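Local coordinates for protein neutral ceramidase (Pseudomonas aeruginosa, PDB 2ZWS) that hydrolyses the N-acyl linkage of ceramides to release sphingosine and a free fatty acid, and also catalyses the reverse synthesis of ceramide, at residues G16-Y26 with T98-S106; A34-A42 with D552-L560. All blocks are in the same frame, centred on the assembly; numbering follows the deposited sequence. Where two conformers were deposited one is given.

Contact 1. Residues G16-Y26 with T98-S106; sequences GEAAEVGMMGY and THSGPGGFS. With FMT (formic acid), chain D.
Met23 and Pro102 face each other as an antiparallel non-hydrogen-bonded pair, CA to CA 4.3 Å, and two backbone bonds flank them: Gly103 N to Gly22 O and Met24 N to Gly101 O, both 2.8 Å. Past Met24 direct backbone bonding gives way to water while the chains stay close, with Gly25 opposite His99; water 1 accepts from Gly101 N and lies within hydrogen-bonding distance of Met24 O and Thr98 O. A second water links Tyr26 N to His99 O.

The side chain of His99 crosses that of Tyr26 at about a right angle. His99 CB sits over one face of the phenol ring, off centre toward the CE1-CZ side, and makes a CH-pi contact 3.8 Å from the ring centroid; the two ring planes are inclined at 47°. On the imidazole, CD2 rests 3.5 Å from Gly25 CA, a close fit against a residue without a side chain. His99 ND1 bonds to the carbonyl of His97, a zinc ligand, and its ring meets that of His97 edge-to-face. Met23 bends at its last torsion (chi3 77°), bringing CE to 3.6 Å from Ser100 CA. Met24 packs its CB on Gly103 CA at 3.7 Å. At the other end, Pro102 lays CB on Glu17 O and CG on Gly16 CA, while Val21 CG1 packs on Gly103 O, a buried oxygen with no polar partner.

Ser106, inferred to bind substrate, hydrogen-bonds through OG to a formic acid molecule, probably from the crystallisation liquor. Around the two-strand sheet of 22-24 and 101-102, Thr33 of strand 32-36 touches Met23 and Pro102, and helix 120-138 touches Glu17, Pro102 and Phe105.

Contact 2. Residues A34-A42 with D552-L560; sequences AGIHMRQWA and DLRTEKTFL. With MG (magnesium ion), chain C.
Arg39 carries the contact, reaching with its guanidinium into the loop 552-560. Leu553 O lies at the guanidinium edge, in its plane, and takes a bond of 3.2 Å from Arg39 NH1 and a weak one of 3.3 Å from Arg39 NH2, so one carbonyl is straddled by both terminal nitrogens. Lys557 O sits over one guanidinium face, 3.4 Å above the plane. The Arg39 chain is extended from CG to NE (chi2 -168°, chi3 173°), which carries the charged group across the gap between the backbones; Arg39 CA and Thr558 CA are 9.4 Å apart.

Phe559 CD2 comes within 3.5 Å of Arg39 NH2, and the same CD2 meets Ile36 CD1 at 3.8 Å, the side chains of Phe559 and Ile36 crossing at about a right angle. Glu556 OE1 approaches the edge of the Trp41 ring near CZ3, while its carboxylate pairs with Arg132 and Arg136 of helix 120-138.

Behind this first shell, the loop is shaped by a type II turn from Arg554 to Lys557 and by an Asx turn in which Asp552 OD1 accepts from Arg554 N through its anti lone pair. Arg554 folds back, its NE bonding to Thr558 O and its CD lying over a face of the Phe559 ring, with Glu631 as salt-bridge partner.

Arg39 also forms salt bridges to Asp13 and to Asp579, a magnesium ligand, while His37 O binds the magnesium ion at 2.2 Å. The buried positive charge is thus probably balanced by carboxylates, and the arginine ties the N-terminal family region to the C-terminal one beside the metal site.

In the fold
The two contacts lie next to each other, their centres about 13 Å apart, and their segments alternate along the chain, with strand 32-36 following strand 22-24. They touch at Gly16, whose C is 3.7 Å from Leu553 CD2, and at Pro102 and Gly101, which pack on Gln40. Each leads to a different metal. Contact 1 borders the active site: the side chain of His99 is about 4 Å from the zinc ion at nearest atoms, and the formic acid on Ser106 also bonds to Gln68 and Tyr445, further inferred substrate-binding residues. Contact 2 supplies His37 to the magnesium site, which Asp579, Asp581 and Thr584 complete, at the junction with the C-terminal region.

Contact 1. Residues G16-Y26 with T98-S106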
loop_
_atom_site.group_PDB
_atom_site.type_symbol
_atom_site.label_atom_id
_atom_site.label_comp_id
_atom_site.label_asym_id
_atom_site.label_seq_id
_atom_site.Cartn_x
_atom_site.Cartn_y
_atom_site.Cartn_z
ATOM N N GLY A 16 1.245 -11.647 1.403
ATOM C CA GLY A 16 1.177 -12.672 0.389
ATOM C C GLY A 16 2.375 -13.607 0.436
ATOM O O GLY A 16 2.995 -13.790 1.469
ATOM N N GLU A 17 2.717 -14.177 -0.716
ATOM C CA GLU A 17 3.691 -15.283 -0.770
ATOM C C GLU A 17 5.096 -14.795 -0.435
ATOM O O GLU A 17 5.616 -13.883 -1.097
ATOM C CB GLU A 17 3.631 -15.904 -2.174
ATOM C CG GLU A 17 2.293 -16.642 -2.424
ATOM C CD GLU A 17 1.968 -16.840 -3.892
ATOM O OE1 GLU A 17 1.588 -15.869 -4.599
ATOM O OE2 GLU A 17 2.112 -17.988 -4.340
ATOM N N ALA A 18 5.709 -15.373 0.598
ATOM C CA ALA A 18 6.977 -14.861 1.166
ATOM C C ALA A 18 8.260 -15.390 0.537
ATOM O O ALA A 18 9.359 -14.945 0.876
ATOM C CB ALA A 18 7.010 -15.091 2.669
ATOM N N ALA A 19 8.126 -16.339 -0.376
ATOM C CA ALA A 19 9.291 -16.681 -1.193
ATOM C C ALA A 19 8.927 -17.000 -2.621
ATOM O O ALA A 19 7.888 -17.594 -2.892
ATOM C CB ALA A 19 10.039 -17.856 -0.585
ATOM N N GLU A 20 9.801 -16.568 -3.534
ATOM C CA GLU A 20 9.778 -16.951 -4.958
ATOM C C GLU A 20 8.590 -16.344 -5.733
ATOM O O GLU A 20 8.040 -16.958 -6.673
ATOM C CB GLU A 20 9.906 -18.490 -5.136
ATOM C CG GLU A 20 11.280 -19.024 -4.626
ATOM C CD GLU A 20 11.549 -20.491 -4.984
ATOM O OE1 GLU A 20 10.571 -21.252 -5.138
ATOM O OE2 GLU A 20 12.752 -20.870 -5.086
ATOM N N VAL A 21 8.213 -15.113 -5.362
ATOM C CA VAL A 21 7.308 -14.331 -6.189
ATOM C C VAL A 21 7.945 -12.958 -6.446
ATOM O O VAL A 21 8.408 -12.293 -5.505
ATOM C CB VAL A 21 5.905 -14.146 -5.530
ATOM C CG1 VAL A 21 4.989 -13.290 -6.420
ATOM C CG2 VAL A 21 5.241 -15.488 -5.328
ATOM N N GLY A 22 7.947 -12.520 -7.708
ATOM C CA GLY A 22 8.410 -11.171 -8.038
ATOM C C GLY A 22 7.695 -10.116 -7.203
ATOM O O GLY A 22 6.464 -10.172 -7.017
ATOM N N MET A 23 8.466 -9.150 -6.724
ATOM C CA MET A 23 7.918 -8.051 -5.929
ATOM C C MET A 23 7.323 -6.934 -6.787
ATOM O O MET A 23 7.766 -6.721 -7.949
ATOM C CB MET A 23 9.012 -7.571 -4.963
ATOM C CG MET A 23 9.239 -8.691 -3.927
ATOM S SD MET A 23 10.780 -8.636 -3.001
ATOM C CE MET A 23 10.435 -7.345 -1.824
ATOM N N MET A 24 6.342 -6.223 -6.223
ATOM C CA MET A 24 5.583 -5.222 -6.967
ATOM C C MET A 24 6.116 -3.805 -6.730
ATOM O O MET A 24 6.156 -3.332 -5.586
ATOM C CB MET A 24 4.094 -5.252 -6.562
ATOM C CG MET A 24 3.192 -4.315 -7.400
ATOM S SD MET A 24 3.185 -4.836 -9.121
ATOM C CE MET A 24 3.166 -3.268 -10.018
ATOM N N GLY A 25 6.493 -3.127 -7.815
ATOM C CA GLY A 25 6.894 -1.725 -7.735
ATOM C C GLY A 25 8.143 -1.420 -8.548
ATOM O O GLY A 25 8.206 -0.395 -9.236
ATOM N N TYR A 26 9.144 -2.283 -8.443
ATOM C CA TYR A 26 10.430 -2.041 -9.124
ATOM C C TYR A 26 10.573 -2.682 -10.530
ATOM O O TYR A 26 11.589 -2.489 -11.208
ATOM C CB TYR A 26 11.607 -2.425 -8.217
ATOM C CG TYR A 26 11.753 -1.528 -6.995
ATOM C CD1 TYR A 26 11.814 -2.069 -5.707
ATOM C CD2 TYR A 26 11.861 -0.122 -7.135
ATOM C CE1 TYR A 26 11.960 -1.243 -4.565
ATOM C CE2 TYR A 26 12.005 0.705 -5.992
ATOM C CZ TYR A 26 12.045 0.137 -4.726
ATOM O OH TYR A 26 12.174 0.965 -3.622
ATOM N N THR A 98 4.065 0.928 -0.874
ATOM C CA THR A 98 5.289 0.163 -0.594
ATOM C C THR A 98 5.722 -0.614 -1.832
ATOM O O THR A 98 4.866 -1.182 -2.537
ATOM C CB THR A 98 5.128 -0.811 0.605
ATOM O OG1 THR A 98 6.294 -1.631 0.724
ATOM C CG2 THR A 98 3.900 -1.708 0.464
ATOM N N HIS A 99 7.035 -0.701 -2.052
ATOM C CA HIS A 99 7.560 -1.445 -3.192
ATOM C C HIS A 99 8.153 -2.784 -2.753
ATOM O O HIS A 99 8.882 -3.403 -3.526
ATOM C CB HIS A 99 8.599 -0.589 -3.917
ATOM C CG HIS A 99 8.007 0.548 -4.684
ATOM N ND1 HIS A 99 7.109 1.437 -4.132
ATOM C CD2 HIS A 99 8.199 0.955 -5.957
ATOM C CE1 HIS A 99 6.774 2.342 -5.038
ATOM N NE2 HIS A 99 7.396 2.048 -6.161
ATOM N N SER A 100 7.796 -3.238 -1.553
ATOM C CA SER A 100 8.400 -4.442 -0.989
ATOM C C SER A 100 7.406 -5.519 -0.649
ATOM O O SER A 100 7.634 -6.275 0.302
ATOM C CB SER A 100 9.192 -4.092 0.269
ATOM O OG SER A 100 10.271 -3.219 -0.077
ATOM N N GLY A 101 6.316 -5.597 -1.422
ATOM C CA GLY A 101 5.394 -6.751 -1.295
ATOM C C GLY A 101 5.410 -7.623 -2.540
ATOM O O GLY A 101 5.824 -7.178 -3.608
ATOM N N PRO A 102 4.950 -8.876 -2.405
ATOM C CA PRO A 102 4.796 -9.776 -3.558
ATOM C C PRO A 102 3.784 -9.222 -4.560
ATOM O O PRO A 102 2.737 -8.705 -4.161
ATOM C CB PRO A 102 4.300 -11.087 -2.915
ATOM C CG PRO A 102 3.666 -10.674 -1.631
ATOM C CD PRO A 102 4.483 -9.490 -1.144
ATOM N N GLY A 103 4.093 -9.339 -5.846
ATOM C CA GLY A 103 3.201 -8.855 -6.911
ATOM C C GLY A 103 2.260 -9.910 -7.456
ATOM O O GLY A 103 2.119 -11.011 -6.880
ATOM N N GLY A 104 1.611 -9.572 -8.567
ATOM C CA GLY A 104 0.736 -10.517 -9.267
ATOM C C GLY A 104 -0.725 -10.414 -8.888
ATOM O O GLY A 104 -1.489 -11.375 -9.049
ATOM N N PHE A 105 -1.138 -9.266 -8.364
ATOM C CA PHE A 105 -2.506 -9.122 -7.921
ATOM C C PHE A 105 -3.345 -8.107 -8.705
ATOM O O PHE A 105 -4.435 -7.691 -8.263
ATOM C CB PHE A 105 -2.585 -8.934 -6.395
ATOM C CG PHE A 105 -1.818 -7.738 -5.873
ATOM C CD1 PHE A 105 -0.452 -7.822 -5.624
ATOM C CD2 PHE A 105 -2.478 -6.539 -5.599
ATOM C CE1 PHE A 105 0.257 -6.711 -5.118
ATOM C CE2 PHE A 105 -1.794 -5.430 -5.082
ATOM C CZ PHE A 105 -0.435 -5.508 -4.853
ATOM N N SER A 106 -2.840 -7.742 -9.887
ATOM C CA SER A 106 -3.627 -7.027 -10.891
ATOM C C SER A 106 -4.223 -8.029 -11.853
ATOM O O SER A 106 -3.726 -9.155 -11.946
ATOM C CB SER A 106 -2.725 -6.072 -11.698
ATOM O OG SER A 106 -3.479 -5.303 -12.635
HETATM C C FMT D . -5.372 -1.934 -12.220
HETATM O O1 FMT D . -6.104 -1.291 -11.427
HETATM O O2 FMT D . -5.375 -3.181 -12.319
HETATM O O HOH W 1 4.920 -3.844 -3.293
HETATM O O HOH W 2 9.135 -4.194 -6.215
#

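Contact 2. Residues A34-A42 with D552-L560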
loop_
_atom_site.group_PDB
_atom_site.type_symbol
_atom_site.label_atom_id
_atom_site.label_comp_id
_atom_site.label_asym_id
_atom_site.label_seq_id
_atom_site.Cartn_x
_atom_site.Cartn_y
_atom_site.Cartn_z
ATOM N N ALA A 34 11.966 -13.338 -0.480
ATOM C CA ALA A 34 12.806 -14.323 0.216
ATOM C C ALA A 34 12.637 -14.301 1.730
ATOM O O ALA A 34 13.526 -14.741 2.454
ATOM C CB ALA A 34 14.291 -14.107 -0.167
ATOM N N GLY A 35 11.517 -13.753 2.198
ATOM C CA GLY A 35 11.213 -13.737 3.626
ATOM C C GLY A 35 10.354 -12.561 4.011
ATOM O O GLY A 35 9.723 -11.920 3.149
ATOM N N ILE A 36 10.300 -12.295 5.320
ATOM C CA ILE A 36 9.483 -11.202 5.827
ATOM C C ILE A 36 10.301 -10.379 6.784
ATOM O O ILE A 36 10.954 -10.927 7.670
ATOM C CB ILE A 36 8.244 -11.756 6.588
ATOM C CG1 ILE A 36 7.337 -12.521 5.607
ATOM C CG2 ILE A 36 7.508 -10.642 7.373
ATOM C CD1 ILE A 36 6.234 -13.276 6.286
ATOM N N HIS A 37 10.305 -9.060 6.576
ATOM C CA HIS A 37 10.760 -8.175 7.637
ATOM C C HIS A 37 9.591 -7.796 8.557
ATOM O O HIS A 37 9.622 -8.067 9.755
ATOM C CB HIS A 37 11.457 -6.935 7.104
ATOM C CG HIS A 37 11.960 -6.051 8.201
ATOM N ND1 HIS A 37 12.275 -4.722 8.015
ATOM C CD2 HIS A 37 12.199 -6.316 9.513
ATOM C CE1 HIS A 37 12.686 -4.206 9.163
ATOM N NE2 HIS A 37 12.649 -5.152 10.089
ATOM N N MET A 38 8.566 -7.173 7.976
ATOM C CA MET A 38 7.323 -6.919 8.688
ATOM C C MET A 38 6.165 -7.295 7.768
ATOM O O MET A 38 6.300 -7.260 6.535
ATOM C CB MET A 38 7.214 -5.451 9.165
ATOM C CG MET A 38 8.241 -5.019 10.244
ATOM S SD MET A 38 7.781 -3.593 11.304
ATOM C CE MET A 38 7.415 -2.350 10.061
ATOM N N ARG A 39 5.036 -7.677 8.373
ATOM C CA ARG A 39 3.883 -8.073 7.578
ATOM C C ARG A 39 3.177 -6.855 6.971
ATOM O O ARG A 39 3.424 -5.705 7.363
ATOM C CB ARG A 39 2.898 -8.900 8.410
ATOM C CG ARG A 39 3.423 -10.337 8.621
ATOM C CD ARG A 39 2.337 -11.313 9.196
ATOM N NE ARG A 39 2.928 -12.660 9.185
ATOM C CZ ARG A 39 2.586 -13.659 8.370
ATOM N NH1 ARG A 39 1.532 -13.577 7.561
ATOM N NH2 ARG A 39 3.293 -14.786 8.407
ATOM N N GLN A 40 2.299 -7.144 6.014
ATOM C CA GLN A 40 1.448 -6.162 5.363
ATOM C C GLN A 40 0.042 -6.237 5.946
ATOM O O GLN A 40 -0.501 -7.349 6.135
ATOM C CB GLN A 40 1.371 -6.496 3.869
ATOM C CG GLN A 40 2.743 -6.457 3.171
ATOM C CD GLN A 40 2.650 -6.984 1.763
ATOM O OE1 GLN A 40 2.493 -6.213 0.818
ATOM N NE2 GLN A 40 2.673 -8.266 1.619
ATOM N N TRP A 41 -0.565 -5.071 6.190
ATOM C CA TRP A 41 -1.882 -5.005 6.853
ATOM C C TRP A 41 -2.842 -4.125 6.070
ATOM O O TRP A 41 -2.424 -3.169 5.342
ATOM C CB TRP A 41 -1.748 -4.419 8.280
ATOM C CG TRP A 41 -0.785 -5.257 9.092
ATOM C CD1 TRP A 41 0.570 -5.089 9.211
ATOM C CD2 TRP A 41 -1.121 -6.420 9.869
ATOM N NE1 TRP A 41 1.104 -6.085 10.011
ATOM C CE2 TRP A 41 0.087 -6.918 10.420
ATOM C CE3 TRP A 41 -2.316 -7.090 10.136
ATOM C CZ2 TRP A 41 0.121 -8.048 11.230
ATOM C CZ3 TRP A 41 -2.283 -8.214 10.942
ATOM C CH2 TRP A 41 -1.072 -8.692 11.473
ATOM N N ALA A 42 -4.123 -4.489 6.165
ATOM C CA ALA A 42 -5.217 -3.601 5.812
ATOM C C ALA A 42 -5.730 -2.989 7.116
ATOM O O ALA A 42 -5.986 -3.705 8.086
ATOM C CB ALA A 42 -6.343 -4.375 5.149
ATOM N N ASP A 552 1.831 -22.125 2.745
ATOM C CA ASP A 552 0.861 -21.526 3.666
ATOM C C ASP A 552 1.383 -20.134 4.040
ATOM O O ASP A 552 2.498 -20.002 4.530
ATOM C CB ASP A 552 0.669 -22.406 4.905
ATOM C CG ASP A 552 -0.558 -22.027 5.722
ATOM O OD1 ASP A 552 -0.746 -20.832 6.049
ATOM O OD2 ASP A 552 -1.363 -22.941 6.030
ATOM N N LEU A 553 0.571 -19.102 3.829
ATOM C CA LEU A 553 0.985 -17.708 4.140
ATOM C C LEU A 553 1.053 -17.418 5.616
ATOM O O LEU A 553 1.559 -16.367 6.039
ATOM C CB LEU A 553 -0.009 -16.733 3.530
ATOM C CG LEU A 553 -0.291 -16.952 2.057
ATOM C CD1 LEU A 553 -1.235 -15.881 1.530
ATOM C CD2 LEU A 553 0.959 -16.912 1.295
ATOM N N ARG A 554 0.490 -18.336 6.398
ATOM C CA ARG A 554 0.417 -18.184 7.846
ATOM C C ARG A 554 -0.281 -16.867 8.246
ATOM O O ARG A 554 0.160 -16.132 9.123
ATOM C CB ARG A 554 1.798 -18.367 8.491
ATOM C CG ARG A 554 2.368 -19.761 8.167
ATOM C CD ARG A 554 3.400 -20.247 9.156
ATOM N NE ARG A 554 2.837 -20.528 10.479
ATOM C CZ ARG A 554 2.180 -21.639 10.806
ATOM N NH1 ARG A 554 1.721 -21.772 12.045
ATOM N NH2 ARG A 554 1.970 -22.591 9.898
ATOM N N THR A 555 -1.378 -16.613 7.540
ATOM C CA THR A 555 -2.191 -15.423 7.690
ATOM C C THR A 555 -2.697 -15.352 9.149
ATOM O O THR A 555 -3.249 -16.357 9.688
ATOM C CB THR A 555 -3.340 -15.505 6.683
ATOM O OG1 THR A 555 -2.820 -15.585 5.338
ATOM C CG2 THR A 555 -4.318 -14.329 6.830
ATOM N N GLU A 556 -2.509 -14.191 9.788
ATOM C CA GLU A 556 -2.886 -13.938 11.193
ATOM C C GLU A 556 -2.080 -14.780 12.175
ATOM O O GLU A 556 -2.389 -14.827 13.381
ATOM C CB GLU A 556 -4.394 -14.122 11.434
ATOM C CG GLU A 556 -5.302 -13.225 10.538
ATOM C CD GLU A 556 -5.206 -11.721 10.834
ATOM O OE1 GLU A 556 -4.789 -11.303 11.932
ATOM O OE2 GLU A 556 -5.661 -10.950 9.992
ATOM N N LYS A 557 -1.073 -15.469 11.635
ATOM C CA LYS A 557 -0.135 -16.237 12.446
ATOM C C LYS A 557 1.304 -15.790 12.181
ATOM O O LYS A 557 1.528 -14.623 11.806
ATOM C CB LYS A 557 -0.362 -17.740 12.257
ATOM C CG LYS A 557 -1.789 -18.180 12.668
ATOM C CD LYS A 557 -2.044 -19.641 12.304
ATOM C CE LYS A 557 -1.541 -20.577 13.397
ATOM N NZ LYS A 557 -1.691 -22.014 13.012
ATOM N N THR A 558 2.289 -16.673 12.368
ATOM C CA THR A 558 3.670 -16.250 12.275
ATOM C C THR A 558 4.610 -17.384 11.898
ATOM O O THR A 558 4.359 -18.552 12.172
ATOM C CB THR A 558 4.137 -15.609 13.630
ATOM O OG1 THR A 558 5.467 -15.083 13.512
ATOM C CG2 THR A 558 4.022 -16.614 14.801
ATOM N N PHE A 559 5.704 -17.035 11.251
ATOM C CA PHE A 559 6.775 -18.003 10.995
ATOM C C PHE A 559 7.734 -18.135 12.157
ATOM O O PHE A 559 8.606 -19.023 12.148
ATOM C CB PHE A 559 7.553 -17.610 9.728
ATOM C CG PHE A 559 6.773 -17.825 8.458
ATOM C CD1 PHE A 559 6.658 -19.111 7.911
ATOM C CD2 PHE A 559 6.105 -16.768 7.830
ATOM C CE1 PHE A 559 5.936 -19.334 6.753
ATOM C CE2 PHE A 559 5.376 -16.983 6.659
ATOM C CZ PHE A 559 5.269 -18.282 6.125
ATOM N N LEU A 560 7.609 -17.256 13.148
ATOM C CA LEU A 560 8.574 -17.226 14.235
ATOM C C LEU A 560 7.985 -16.583 15.475
ATOM O O LEU A 560 7.125 -15.710 15.414
ATOM C CB LEU A 560 9.847 -16.475 13.831
ATOM C CG LEU A 560 9.778 -14.942 13.726
ATOM C CD1 LEU A 560 10.158 -14.241 15.053
ATOM C CD2 LEU A 560 10.599 -14.426 12.540
HETATM MG MG MG C . 9.979 -9.047 11.688
HETATM O O HOH W 3 10.058 -11.268 10.465
#